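Putative glutathione S-transferase (PDB 3M1G) probably acts as a glutathione transferase of the ECM4-like, omega-like group. Local coordinates at residues 80-91 against 345-353; 168-176 against 338-346. All coordinates share one frame; numbering follows the deposited sequence. Where two conformers were deposited one is given.

Interaction 1 (80-91 against 345-353); sequences RRLLGLENVISL and PGPIPAGEE
Arg80 and Glu352 form a salt bridge, guanidinium end-on to carboxylate: NH1 of Arg80 reaches OE1 of Glu352 at 2.8 Å and NH2 of Arg80 reaches OE2 of Glu352 at 2.9 Å, the latter nearly straight. Both oxygens are met on the syn side but out of the carboxylate plane, the two planes being 26° apart. Arg80 can span this gap because its chain is extended from CG to NE. Its NE and NH2 also hold the carbonyl of Ile89, fixing the rotation of the guanidinium, while Glu86 CA and Leu91 CB pack on opposite faces.

Arg81 grips a neutral backbone oxygen: NH1 and NH2 both donate to Gly346 O, each at 3.0 Å. Its salt bridges run from NH1 to Glu86 OE2 and from NE to Asp291.

Apolar packing sandwiches this group: Pro345 CB lies over the centre of one face and Ile348 over the opposite face, offset toward the rim. Pro349 offers a compact apolar ring, its CD 3.5 Å from Glu86 CD, the two side chains crossing at about a right angle.

The carboxylates of Glu86 and Glu352 come close; a water donating to both probably eases this approach. Another water links Glu86 OE1 to Pro347 O.

The tail thus lies against the end of helix 71-83, closed by a Schellman motif at Gly84, and the loop to strand 90-93, both parts of the thioredoxin-like N-terminal domain.

Interaction 2 (168-176 against 338-346); sequences FHREGAPNL and FAEGVTLPG
Arg170 and Thr343 interlock where Thr343, just after the type II beta turn that ends at Val342, meets a second type II turn, Arg170 to Ala173, on the surface of the protein. The tail after helix 295-305 here lies against the connection between helices 154-163 and 182-197 of the glutathione transferase C-terminal region.

The tight part is largely polar. Arg170 takes Thr343 side-on: NE donates to OG1 of Thr343 at 2.9 Å, close to the guanidinium plane, while NH2 bonds to the carbonyl O of Thr343 from above the carbonyl plane. A bend at chi3 (65°) turns the guanidinium into this position. One face of the group lies against the peptide between Leu344 and Pro345, and Ala173 CB approaches the opposite face. Thr343 suits its place because its hydroxyl can accept from Arg170 and donate to Glu171 O at the same time. With chi1 at 53°, OG1 sits between the backbone N and the carbonyl carbon, facing both partners. Gly172, with positive phi (85°) and no side chain, lets Val342 and Thr343 come close.

Apolar packing completes this close side. Pro174 CB rests 3.9 Å from Phe338 CD1, the two side chains lying side by side, and Val342 crosses Pro174 at about a right angle, its CG1 3.8 Å from Pro174 CD. Phe338 continues inward onto Leu82 of helix 71-83.

On the looser solvent side the exposed Glu171 and Leu344 add little, and a water joins Arg170 NH1 to Gly346 N. Back in the tight part, Gly172 O accepts from Thr343 N at 2.8 Å and also receives a CA-H...O contact from Val342 CA at 3.2 Å.

Interactions 1 and 2 follow one another along the same tail, sharing Pro345 and Gly346, and their centres are 13 Å apart. Interaction 2 is nested in the chain loop that interaction 1 closes. The end of helix 71-83 joins them: Leu83 O lies 2.9 Å from Arg170 N and Leu82 O 2.9 Å from Arg170 NH2, both probable hydrogen bonds, so Arg170 serves the helix end and the tail together. Neither contact forms the active site. The side chain of Leu91 in interaction 1 is about 11 Å from that of Cys70, the predicted nucleophile, whereas interaction 2 lies away from the predicted catalytic residues.

Interaction 1 (80-91 against 345-353)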
ATOM      1  N   ARG A  80     -23.517  14.559 -14.159  1.00 21.07           N
ATOM      2  CA  ARG A  80     -24.578  14.204 -15.105  1.00 21.37           C
ATOM      3  C   ARG A  80     -25.649  13.332 -14.457  1.00 21.94           C
ATOM      4  O   ARG A  80     -26.865  13.564 -14.645  1.00 21.20           O
ATOM      5  CB  ARG A  80     -24.011  13.549 -16.364  1.00 20.71           C
ATOM      6  CG  ARG A  80     -25.017  13.060 -17.409  1.00 20.43           C
ATOM      7  CD  ARG A  80     -24.317  12.580 -18.641  1.00 21.42           C
ATOM      8  NE  ARG A  80     -25.153  11.795 -19.562  1.00 19.55           N
ATOM      9  CZ  ARG A  80     -25.330  10.473 -19.510  1.00 20.96           C
ATOM     10  NH1 ARG A  80     -24.779   9.724 -18.557  1.00 20.84           N
ATOM     11  NH2 ARG A  80     -26.081   9.888 -20.424  1.00 19.43           N
ATOM     12  N   ARG A  81     -25.215  12.338 -13.693  1.00 21.61           N
ATOM     13  CA  ARG A  81     -26.160  11.500 -12.973  1.00 21.06           C
ATOM     14  C   ARG A  81     -26.916  12.251 -11.845  1.00 21.21           C
ATOM     15  O   ARG A  81     -28.151  12.149 -11.742  1.00 21.34           O
ATOM     16  CB  ARG A  81     -25.474  10.255 -12.447  1.00 21.83           C
ATOM     17  CG  ARG A  81     -26.397   9.332 -11.639  1.00 20.93           C
ATOM     18  CD  ARG A  81     -26.056   7.869 -11.771  1.00 23.47           C
ATOM     19  NE  ARG A  81     -26.964   7.096 -10.928  1.00 24.57           N
ATOM     20  CZ  ARG A  81     -28.247   6.863 -11.218  1.00 23.90           C
ATOM     21  NH1 ARG A  81     -28.796   7.284 -12.367  1.00 23.34           N
ATOM     22  NH2 ARG A  81     -28.982   6.174 -10.367  1.00 23.25           N
ATOM     23  N   LEU A  82     -26.199  12.985 -11.001  1.00 19.99           N
ATOM     24  CA  LEU A  82     -26.822  13.661  -9.895  1.00 20.71           C
ATOM     25  C   LEU A  82     -27.903  14.620 -10.374  1.00 20.42           C
ATOM     26  O   LEU A  82     -28.975  14.699  -9.769  1.00 20.38           O
ATOM     27  CB  LEU A  82     -25.791  14.421  -9.061  1.00 20.99           C
ATOM     28  CG  LEU A  82     -24.913  13.608  -8.099  1.00 20.40           C
ATOM     29  CD1 LEU A  82     -23.862  14.527  -7.488  1.00 19.21           C
ATOM     30  CD2 LEU A  82     -25.785  12.970  -7.014  1.00 18.18           C
ATOM     31  N   LEU A  83     -27.629  15.328 -11.478  1.00 19.80           N
ATOM     32  CA  LEU A  83     -28.548  16.347 -11.975  1.00 19.66           C
ATOM     33  C   LEU A  83     -29.676  15.825 -12.846  1.00 20.54           C
ATOM     34  O   LEU A  83     -30.612  16.570 -13.122  1.00 21.53           O
ATOM     35  CB  LEU A  83     -27.784  17.433 -12.734  1.00 18.48           C
ATOM     36  CG  LEU A  83     -26.762  18.168 -11.837  1.00 19.53           C
ATOM     37  CD1 LEU A  83     -25.977  19.174 -12.716  1.00 17.93           C
ATOM     38  CD2 LEU A  83     -27.436  18.876 -10.654  1.00 17.77           C
ATOM     39  N   GLY A  84     -29.576  14.582 -13.311  1.00 20.20           N
ATOM     40  CA  GLY A  84     -30.600  14.004 -14.180  1.00 20.54           C
ATOM     41  C   GLY A  84     -30.495  14.501 -15.605  1.00 20.85           C
ATOM     42  O   GLY A  84     -31.515  14.787 -16.243  1.00 20.74           O
ATOM     43  N   LEU A  85     -29.263  14.620 -16.096  1.00 19.77           N
ATOM     44  CA  LEU A  85     -29.004  15.003 -17.461  1.00 20.74           C
ATOM     45  C   LEU A  85     -28.769  13.796 -18.360  1.00 21.63           C
ATOM     46  O   LEU A  85     -28.452  13.969 -19.540  1.00 21.59           O
ATOM     47  CB  LEU A  85     -27.836  15.992 -17.557  1.00 20.25           C
ATOM     48  CG  LEU A  85     -28.051  17.336 -16.874  1.00 21.65           C
ATOM     49  CD1 LEU A  85     -26.785  18.184 -16.899  1.00 17.95           C
ATOM     50  CD2 LEU A  85     -29.262  18.109 -17.552  1.00 17.83           C
ATOM     51  N   GLU A  86     -29.000  12.584 -17.844  1.00 22.17           N
ATOM     52  CA  GLU A  86     -28.718  11.369 -18.603  1.00 23.47           C
ATOM     53  C   GLU A  86     -29.632  11.195 -19.825  1.00 24.07           C
ATOM     54  O   GLU A  86     -29.233  10.579 -20.819  1.00 23.95           O
ATOM     55  CB  GLU A  86     -28.852  10.115 -17.706  1.00 24.14           C
ATOM     56  CG  GLU A  86     -27.796  10.038 -16.597  1.00 25.51           C
ATOM     57  CD  GLU A  86     -28.162   9.103 -15.440  1.00 27.56           C
ATOM     58  OE1 GLU A  86     -29.355   9.007 -15.108  1.00 30.53           O
ATOM     59  OE2 GLU A  86     -27.262   8.456 -14.867  1.00 27.82           O
ATOM     60  N   ASN A  87     -30.858  11.705 -19.753  1.00 23.69           N
ATOM     61  CA  ASN A  87     -31.754  11.577 -20.873  1.00 24.42           C
ATOM     62  C   ASN A  87     -31.640  12.747 -21.880  1.00 24.09           C
ATOM     63  O   ASN A  87     -32.380  12.776 -22.846  1.00 25.16           O
ATOM     64  CB  ASN A  87     -33.188  11.474 -20.343  1.00 25.55           C
ATOM     65  CG  ASN A  87     -33.590  12.719 -19.459  1.00 30.26           C
ATOM     66  OD1 ASN A  87     -32.741  13.577 -19.042  1.00 31.14           O
ATOM     67  ND2 ASN A  87     -34.874  12.782 -19.135  1.00 36.75           N
ATOM     68  N   VAL A  88     -30.763  13.729 -21.659  1.00 22.95           N
ATOM     69  CA  VAL A  88     -30.637  14.835 -22.598  1.00 22.46           C
ATOM     70  C   VAL A  88     -29.251  15.021 -23.225  1.00 21.90           C
ATOM     71  O   VAL A  88     -29.130  15.641 -24.295  1.00 20.17           O
ATOM     72  CB  VAL A  88     -31.156  16.180 -21.984  1.00 24.08           C
ATOM     73  CG1 VAL A  88     -32.631  16.042 -21.544  1.00 23.98           C
ATOM     74  CG2 VAL A  88     -30.328  16.633 -20.875  1.00 21.20           C
ATOM     75  N   ILE A  89     -28.230  14.479 -22.568  1.00 20.17           N
ATOM     76  CA  ILE A  89     -26.870  14.394 -23.082  1.00 20.40           C
ATOM     77  C   ILE A  89     -26.500  12.919 -23.047  1.00 21.34           C
ATOM     78  O   ILE A  89     -26.606  12.245 -21.997  1.00 21.49           O
ATOM     79  CB  ILE A  89     -25.879  15.167 -22.197  1.00 20.58           C
ATOM     80  CG1 ILE A  89     -26.242  16.652 -22.134  1.00 20.84           C
ATOM     81  CG2 ILE A  89     -24.405  14.962 -22.630  1.00 19.50           C
ATOM     82  CD1 ILE A  89     -25.483  17.437 -20.974  1.00 18.74           C
ATOM     83  N   SER A  90     -26.096  12.388 -24.199  1.00 22.20           N
ATOM     84  CA  SER A  90     -25.767  10.965 -24.308  1.00 22.98           C
ATOM     85  C   SER A  90     -24.363  10.712 -23.753  1.00 23.89           C
ATOM     86  O   SER A  90     -23.628  11.656 -23.442  1.00 23.54           O
ATOM     87  CB  SER A  90     -25.873  10.487 -25.768  1.00 22.73           C
ATOM     88  OG  SER A  90     -24.938  11.169 -26.595  1.00 23.54           O
ATOM     89  N   LEU A  91     -23.995   9.439 -23.638  1.00 24.87           N
ATOM     90  CA  LEU A  91     -22.734   9.034 -22.970  1.00 26.31           C
ATOM     91  C   LEU A  91     -21.982   8.060 -23.867  1.00 27.78           C
ATOM     92  O   LEU A  91     -22.550   7.060 -24.300  1.00 27.07           O
ATOM     93  CB  LEU A  91     -22.977   8.346 -21.629  1.00 25.40           C
ATOM     94  CG  LEU A  91     -21.724   7.957 -20.832  1.00 26.59           C
ATOM     95  CD1 LEU A  91     -20.960   9.221 -20.357  1.00 23.08           C
ATOM     96  CD2 LEU A  91     -22.062   7.055 -19.639  1.00 23.45           C
ATOM     97  N   PRO A 345     -31.552  10.520  -7.906  1.00 24.53           N
ATOM     98  CA  PRO A 345     -31.522  10.127  -9.313  1.00 24.64           C
ATOM     99  C   PRO A 345     -32.413   8.932  -9.597  1.00 24.75           C
ATOM    100  O   PRO A 345     -32.569   8.097  -8.742  1.00 24.35           O
ATOM    101  CB  PRO A 345     -30.059   9.741  -9.534  1.00 25.22           C
ATOM    102  CG  PRO A 345     -29.316  10.607  -8.540  1.00 25.11           C
ATOM    103  CD  PRO A 345     -30.199  10.598  -7.331  1.00 25.38           C
ATOM    104  N   GLY A 346     -32.997   8.862 -10.781  1.00 24.99           N
ATOM    105  CA  GLY A 346     -33.770   7.690 -11.189  1.00 25.06           C
ATOM    106  C   GLY A 346     -32.852   6.561 -11.603  1.00 25.38           C
ATOM    107  O   GLY A 346     -31.629   6.725 -11.607  1.00 25.66           O
ATOM    108  N   PRO A 347     -33.432   5.408 -11.978  1.00 25.85           N
ATOM    109  CA  PRO A 347     -32.648   4.227 -12.338  1.00 26.02           C
ATOM    110  C   PRO A 347     -31.569   4.531 -13.393  1.00 25.93           C
ATOM    111  O   PRO A 347     -31.826   5.255 -14.354  1.00 25.00           O
ATOM    112  CB  PRO A 347     -33.707   3.261 -12.891  1.00 26.90           C
ATOM    113  CG  PRO A 347     -35.048   3.746 -12.266  1.00 26.26           C
ATOM    114  CD  PRO A 347     -34.876   5.230 -12.241  1.00 26.14           C
ATOM    115  N   ILE A 348     -30.368   3.990 -13.213  1.00 25.99           N
ATOM    116  CA  ILE A 348     -29.249   4.308 -14.121  1.00 26.42           C
ATOM    117  C   ILE A 348     -29.583   3.765 -15.540  1.00 26.21           C
ATOM    118  O   ILE A 348     -30.148   2.699 -15.668  1.00 25.08           O
ATOM    119  CB  ILE A 348     -27.918   3.742 -13.540  1.00 27.27           C
ATOM    120  CG1 ILE A 348     -26.704   4.476 -14.127  1.00 29.46           C
ATOM    121  CG2 ILE A 348     -27.841   2.211 -13.732  1.00 27.70           C
ATOM    122  CD1 ILE A 348     -25.463   4.452 -13.224  1.00 29.71           C
ATOM    123  N   PRO A 349     -29.314   4.529 -16.607  1.00 26.12           N
ATOM    124  CA  PRO A 349     -29.789   4.001 -17.898  1.00 25.85           C
ATOM    125  C   PRO A 349     -29.114   2.706 -18.351  1.00 25.90           C
ATOM    126  O   PRO A 349     -27.952   2.414 -17.969  1.00 24.31           O
ATOM    127  CB  PRO A 349     -29.495   5.160 -18.872  1.00 26.92           C
ATOM    128  CG  PRO A 349     -29.540   6.410 -17.976  1.00 26.96           C
ATOM    129  CD  PRO A 349     -28.857   5.931 -16.720  1.00 26.62           C
ATOM    130  N   ALA A 350     -29.854   1.918 -19.130  1.00 25.53           N
ATOM    131  CA  ALA A 350     -29.395   0.622 -19.603  1.00 25.85           C
ATOM    132  C   ALA A 350     -28.122   0.846 -20.396  1.00 25.90           C
ATOM    133  O   ALA A 350     -28.084   1.706 -21.267  1.00 26.78           O
ATOM    134  CB  ALA A 350     -30.486  -0.087 -20.487  1.00 26.68           C
ATOM    135  N   GLY A 351     -27.063   0.120 -20.073  1.00 25.21           N
ATOM    136  CA  GLY A 351     -25.786   0.334 -20.753  1.00 25.36           C
ATOM    137  C   GLY A 351     -24.842   1.268 -19.996  1.00 25.23           C
ATOM    138  O   GLY A 351     -23.629   1.281 -20.258  1.00 25.89           O
ATOM    139  N   GLU A 352     -25.357   2.028 -19.038  1.00 24.41           N
ATOM    140  CA  GLU A 352     -24.491   2.954 -18.302  1.00 24.22           C
ATOM    141  C   GLU A 352     -24.139   2.447 -16.910  1.00 23.69           C
ATOM    142  O   GLU A 352     -23.457   3.144 -16.190  1.00 22.02           O
ATOM    143  CB  GLU A 352     -25.118   4.359 -18.182  1.00 24.52           C
ATOM    144  CG  GLU A 352     -25.560   4.973 -19.488  1.00 24.90           C
ATOM    145  CD  GLU A 352     -25.912   6.470 -19.386  1.00 26.31           C
ATOM    146  OE1 GLU A 352     -25.693   7.130 -18.329  1.00 27.44           O
ATOM    147  OE2 GLU A 352     -26.414   6.989 -20.393  1.00 24.24           O
ATOM    148  N   GLU A 353     -24.643   1.282 -16.517  1.00 23.84           N
ATOM    149  CA  GLU A 353     -24.290   0.684 -15.213  1.00 24.11           C
ATOM    150  C   GLU A 353     -22.830   0.215 -15.155  1.00 23.34           C
ATOM    151  O   GLU A 353     -22.214  -0.001 -16.168  1.00 22.84           O
ATOM    152  CB  GLU A 353     -25.241  -0.470 -14.868  1.00 24.70           C
ATOM    153  CG  GLU A 353     -25.016  -1.778 -15.612  1.00 27.07           C
ATOM    154  CD  GLU A 353     -25.520  -1.793 -17.084  1.00 31.76           C
ATOM    155  OE1 GLU A 353     -26.201  -0.839 -17.553  1.00 32.23           O
ATOM    156  OE2 GLU A 353     -25.204  -2.791 -17.772  1.00 35.28           O
TER
HETATM  157  O   HOH W   1     -24.871   7.572 -15.760  1.00 27.67           O
HETATM  158  O   HOH W   2     -28.977   7.455 -21.205  1.00 40.73           O
HETATM  159  O   HOH W   3     -31.819   7.912 -14.893  1.00 46.82           O

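Interaction 2 (168-176 against 338-346)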
ATOM      1  N   PHE A 168     -33.035  21.698 -17.700  1.00 20.08           N
ATOM      2  CA  PHE A 168     -33.069  20.290 -18.084  1.00 20.56           C
ATOM      3  C   PHE A 168     -32.791  19.343 -16.901  1.00 21.71           C
ATOM      4  O   PHE A 168     -32.830  18.141 -17.077  1.00 21.69           O
ATOM      5  CB  PHE A 168     -32.053  19.995 -19.173  1.00 21.13           C
ATOM      6  CG  PHE A 168     -32.300  20.740 -20.475  1.00 21.00           C
ATOM      7  CD1 PHE A 168     -31.918  22.047 -20.618  1.00 22.14           C
ATOM      8  CD2 PHE A 168     -32.936  20.124 -21.523  1.00 24.52           C
ATOM      9  CE1 PHE A 168     -32.190  22.759 -21.801  1.00 24.54           C
ATOM     10  CE2 PHE A 168     -33.180  20.796 -22.709  1.00 22.06           C
ATOM     11  CZ  PHE A 168     -32.827  22.113 -22.842  1.00 22.75           C
ATOM     12  N   HIS A 169     -32.463  19.871 -15.721  1.00 21.39           N
ATOM     13  CA  HIS A 169     -32.279  19.023 -14.564  1.00 21.26           C
ATOM     14  C   HIS A 169     -33.555  18.287 -14.229  1.00 22.93           C
ATOM     15  O   HIS A 169     -34.657  18.792 -14.464  1.00 23.21           O
ATOM     16  CB  HIS A 169     -31.932  19.835 -13.305  1.00 21.18           C
ATOM     17  CG  HIS A 169     -30.628  20.563 -13.370  1.00 19.92           C
ATOM     18  ND1 HIS A 169     -30.231  21.440 -12.388  1.00 19.20           N
ATOM     19  CD2 HIS A 169     -29.639  20.566 -14.296  1.00 18.95           C
ATOM     20  CE1 HIS A 169     -29.049  21.941 -12.688  1.00 19.01           C
ATOM     21  NE2 HIS A 169     -28.668  21.433 -13.849  1.00 19.25           N
ATOM     22  N   ARG A 170     -33.400  17.133 -13.590  1.00 23.59           N
ATOM     23  CA  ARG A 170     -34.505  16.443 -12.923  1.00 23.81           C
ATOM     24  C   ARG A 170     -35.175  17.407 -11.943  1.00 23.76           C
ATOM     25  O   ARG A 170     -34.500  18.143 -11.230  1.00 22.38           O
ATOM     26  CB  ARG A 170     -33.966  15.198 -12.164  1.00 24.12           C
ATOM     27  CG  ARG A 170     -35.009  14.415 -11.341  1.00 24.10           C
ATOM     28  CD  ARG A 170     -34.411  13.298 -10.437  1.00 25.18           C
ATOM     29  NE  ARG A 170     -33.540  13.810  -9.376  1.00 22.22           N
ATOM     30  CZ  ARG A 170     -32.214  13.914  -9.455  1.00 24.33           C
ATOM     31  NH1 ARG A 170     -31.558  13.535 -10.550  1.00 21.66           N
ATOM     32  NH2 ARG A 170     -31.549  14.430  -8.442  1.00 24.23           N
ATOM     33  N   GLU A 171     -36.507  17.409 -11.898  1.00 24.03           N
ATOM     34  CA  GLU A 171     -37.209  18.254 -10.936  0.50 24.49           C
ATOM     35  C   GLU A 171     -36.775  17.831  -9.511  1.00 24.05           C
ATOM     36  O   GLU A 171     -36.780  16.645  -9.163  1.00 23.54           O
ATOM     37  CB  GLU A 171     -38.735  18.160 -11.131  0.50 25.25           C
ATOM     38  CG  GLU A 171     -39.552  19.261 -10.399  0.50 27.78           C
ATOM     39  CD  GLU A 171     -41.030  18.896 -10.219  0.50 29.78           C
ATOM     40  OE1 GLU A 171     -41.664  18.456 -11.200  0.50 31.14           O
ATOM     41  OE2 GLU A 171     -41.552  19.040  -9.089  0.50 31.99           O
ATOM     42  N   GLY A 172     -36.384  18.807  -8.698  1.00 22.79           N
ATOM     43  CA  GLY A 172     -35.896  18.544  -7.346  1.00 22.82           C
ATOM     44  C   GLY A 172     -34.396  18.206  -7.276  1.00 23.12           C
ATOM     45  O   GLY A 172     -33.916  17.825  -6.220  1.00 22.82           O
ATOM     46  N   ALA A 173     -33.663  18.346  -8.384  1.00 22.94           N
ATOM     47  CA  ALA A 173     -32.205  18.067  -8.415  1.00 23.33           C
ATOM     48  C   ALA A 173     -31.438  18.936  -7.412  1.00 22.95           C
ATOM     49  O   ALA A 173     -31.862  20.008  -7.138  1.00 20.72           O
ATOM     50  CB  ALA A 173     -31.635  18.308  -9.846  1.00 22.90           C
ATOM     51  N   PRO A 174     -30.288  18.460  -6.873  1.00 22.34           N
ATOM     52  CA  PRO A 174     -29.626  19.307  -5.886  1.00 22.40           C
ATOM     53  C   PRO A 174     -28.997  20.569  -6.507  1.00 22.24           C
ATOM     54  O   PRO A 174     -28.648  20.587  -7.687  1.00 21.26           O
ATOM     55  CB  PRO A 174     -28.508  18.393  -5.334  1.00 22.53           C
ATOM     56  CG  PRO A 174     -28.270  17.387  -6.413  1.00 23.21           C
ATOM     57  CD  PRO A 174     -29.639  17.158  -6.999  1.00 22.73           C
ATOM     58  N   ASN A 175     -28.814  21.582  -5.673  1.00 22.78           N
ATOM     59  CA  ASN A 175     -27.995  22.760  -5.979  1.00 23.52           C
ATOM     60  C   ASN A 175     -26.564  22.480  -5.483  1.00 22.70           C
ATOM     61  O   ASN A 175     -26.236  22.649  -4.282  1.00 22.94           O
ATOM     62  CB  ASN A 175     -28.605  24.011  -5.281  1.00 24.75           C
ATOM     63  CG  ASN A 175     -27.841  25.290  -5.594  1.00 28.08           C
ATOM     64  OD1 ASN A 175     -26.761  25.246  -6.209  1.00 32.50           O
ATOM     65  ND2 ASN A 175     -28.377  26.434  -5.156  1.00 28.46           N
ATOM     66  N   LEU A 176     -25.718  22.024  -6.402  1.00 21.37           N
ATOM     67  CA  LEU A 176     -24.355  21.580  -6.070  1.00 22.18           C
ATOM     68  C   LEU A 176     -23.345  22.748  -6.039  1.00 23.61           C
ATOM     69  O   LEU A 176     -22.209  22.583  -5.592  1.00 24.42           O
ATOM     70  CB  LEU A 176     -23.869  20.517  -7.086  1.00 20.18           C
ATOM     71  CG  LEU A 176     -24.717  19.249  -7.097  1.00 19.67           C
ATOM     72  CD1 LEU A 176     -24.336  18.322  -8.254  1.00 16.48           C
ATOM     73  CD2 LEU A 176     -24.593  18.468  -5.693  1.00 17.26           C
ATOM     74  N   PHE A 338     -27.963  15.611   0.611  1.00 25.18           N
ATOM     75  CA  PHE A 338     -28.706  16.628  -0.099  1.00 25.69           C
ATOM     76  C   PHE A 338     -29.636  17.439   0.829  1.00 26.02           C
ATOM     77  O   PHE A 338     -30.029  16.978   1.895  1.00 26.00           O
ATOM     78  CB  PHE A 338     -29.537  15.967  -1.201  1.00 25.97           C
ATOM     79  CG  PHE A 338     -28.750  15.027  -2.047  1.00 24.67           C
ATOM     80  CD1 PHE A 338     -27.741  15.512  -2.851  1.00 23.31           C
ATOM     81  CD2 PHE A 338     -29.019  13.661  -2.028  1.00 25.59           C
ATOM     82  CE1 PHE A 338     -26.974  14.664  -3.630  1.00 26.25           C
ATOM     83  CE2 PHE A 338     -28.269  12.769  -2.819  1.00 26.81           C
ATOM     84  CZ  PHE A 338     -27.244  13.265  -3.620  1.00 25.72           C
ATOM     85  N   ALA A 339     -29.951  18.659   0.435  1.00 25.95           N
ATOM     86  CA  ALA A 339     -30.899  19.490   1.210  1.00 26.87           C
ATOM     87  C   ALA A 339     -32.280  18.812   1.247  1.00 27.12           C
ATOM     88  O   ALA A 339     -32.582  17.903   0.453  1.00 25.61           O
ATOM     89  CB  ALA A 339     -31.000  20.904   0.606  1.00 25.89           C
ATOM     90  N   GLU A 340     -33.093  19.227   2.210  1.00 29.00           N
ATOM     91  CA  GLU A 340     -34.441  18.691   2.320  0.50 29.29           C
ATOM     92  C   GLU A 340     -35.237  19.003   1.053  1.00 28.72           C
ATOM     93  O   GLU A 340     -35.089  20.050   0.452  1.00 29.85           O
ATOM     94  CB  GLU A 340     -35.141  19.202   3.585  0.50 29.86           C
ATOM     95  CG  GLU A 340     -34.495  18.667   4.837  0.50 30.83           C
ATOM     96  CD  GLU A 340     -35.383  18.766   6.033  0.50 33.92           C
ATOM     97  OE1 GLU A 340     -36.485  19.350   5.911  0.50 33.50           O
ATOM     98  OE2 GLU A 340     -34.975  18.241   7.090  0.50 35.24           O
ATOM     99  N   GLY A 341     -36.035  18.026   0.635  1.00 28.38           N
ATOM    100  CA  GLY A 341     -36.849  18.120  -0.575  1.00 28.07           C
ATOM    101  C   GLY A 341     -36.115  17.787  -1.865  1.00 27.96           C
ATOM    102  O   GLY A 341     -36.728  17.757  -2.932  1.00 28.03           O
ATOM    103  N   VAL A 342     -34.800  17.575  -1.820  1.00 26.82           N
ATOM    104  CA  VAL A 342     -34.093  17.205  -3.057  1.00 25.46           C
ATOM    105  C   VAL A 342     -34.505  15.781  -3.480  1.00 24.47           C
ATOM    106  O   VAL A 342     -34.629  14.930  -2.652  1.00 23.34           O
ATOM    107  CB  VAL A 342     -32.557  17.308  -2.889  1.00 26.02           C
ATOM    108  CG1 VAL A 342     -31.797  16.511  -3.982  1.00 25.15           C
ATOM    109  CG2 VAL A 342     -32.124  18.796  -2.889  1.00 25.05           C
ATOM    110  N   THR A 343     -34.721  15.535  -4.768  1.00 23.80           N
ATOM    111  CA  THR A 343     -35.041  14.186  -5.236  1.00 23.82           C
ATOM    112  C   THR A 343     -33.757  13.425  -5.611  1.00 24.44           C
ATOM    113  O   THR A 343     -32.754  14.024  -5.952  1.00 23.94           O
ATOM    114  CB  THR A 343     -35.927  14.248  -6.468  1.00 23.89           C
ATOM    115  OG1 THR A 343     -35.281  15.088  -7.426  1.00 22.11           O
ATOM    116  CG2 THR A 343     -37.417  14.814  -6.093  1.00 22.48           C
ATOM    117  N   LEU A 344     -33.827  12.105  -5.525  1.00 25.11           N
ATOM    118  CA  LEU A 344     -32.701  11.211  -5.839  1.00 25.76           C
ATOM    119  C   LEU A 344     -32.711  10.857  -7.330  1.00 24.92           C
ATOM    120  O   LEU A 344     -33.753  10.920  -7.963  1.00 24.34           O
ATOM    121  CB  LEU A 344     -32.806   9.945  -4.989  1.00 25.81           C
ATOM    122  CG  LEU A 344     -32.764  10.147  -3.455  1.00 28.76           C
ATOM    123  CD1 LEU A 344     -32.740   8.811  -2.666  1.00 30.06           C
ATOM    124  CD2 LEU A 344     -31.534  10.965  -3.065  1.00 28.13           C
ATOM    125  N   PRO A 345     -31.552  10.520  -7.906  1.00 24.53           N
ATOM    126  CA  PRO A 345     -31.522  10.127  -9.313  1.00 24.64           C
ATOM    127  C   PRO A 345     -32.413   8.932  -9.597  1.00 24.75           C
ATOM    128  O   PRO A 345     -32.569   8.097  -8.742  1.00 24.35           O
ATOM    129  CB  PRO A 345     -30.059   9.741  -9.534  1.00 25.22           C
ATOM    130  CG  PRO A 345     -29.316  10.607  -8.540  1.00 25.11           C
ATOM    131  CD  PRO A 345     -30.199  10.598  -7.331  1.00 25.38           C
ATOM    132  N   GLY A 346     -32.997   8.862 -10.781  1.00 24.99           N
ATOM    133  CA  GLY A 346     -33.770   7.690 -11.189  1.00 25.06           C
ATOM    134  C   GLY A 346     -32.852   6.561 -11.603  1.00 25.38           C
ATOM    135  O   GLY A 346     -31.629   6.725 -11.607  1.00 25.66           O
TER
HETATM  136  O   HOH W   4     -32.510  11.474 -12.537  1.00 24.30           O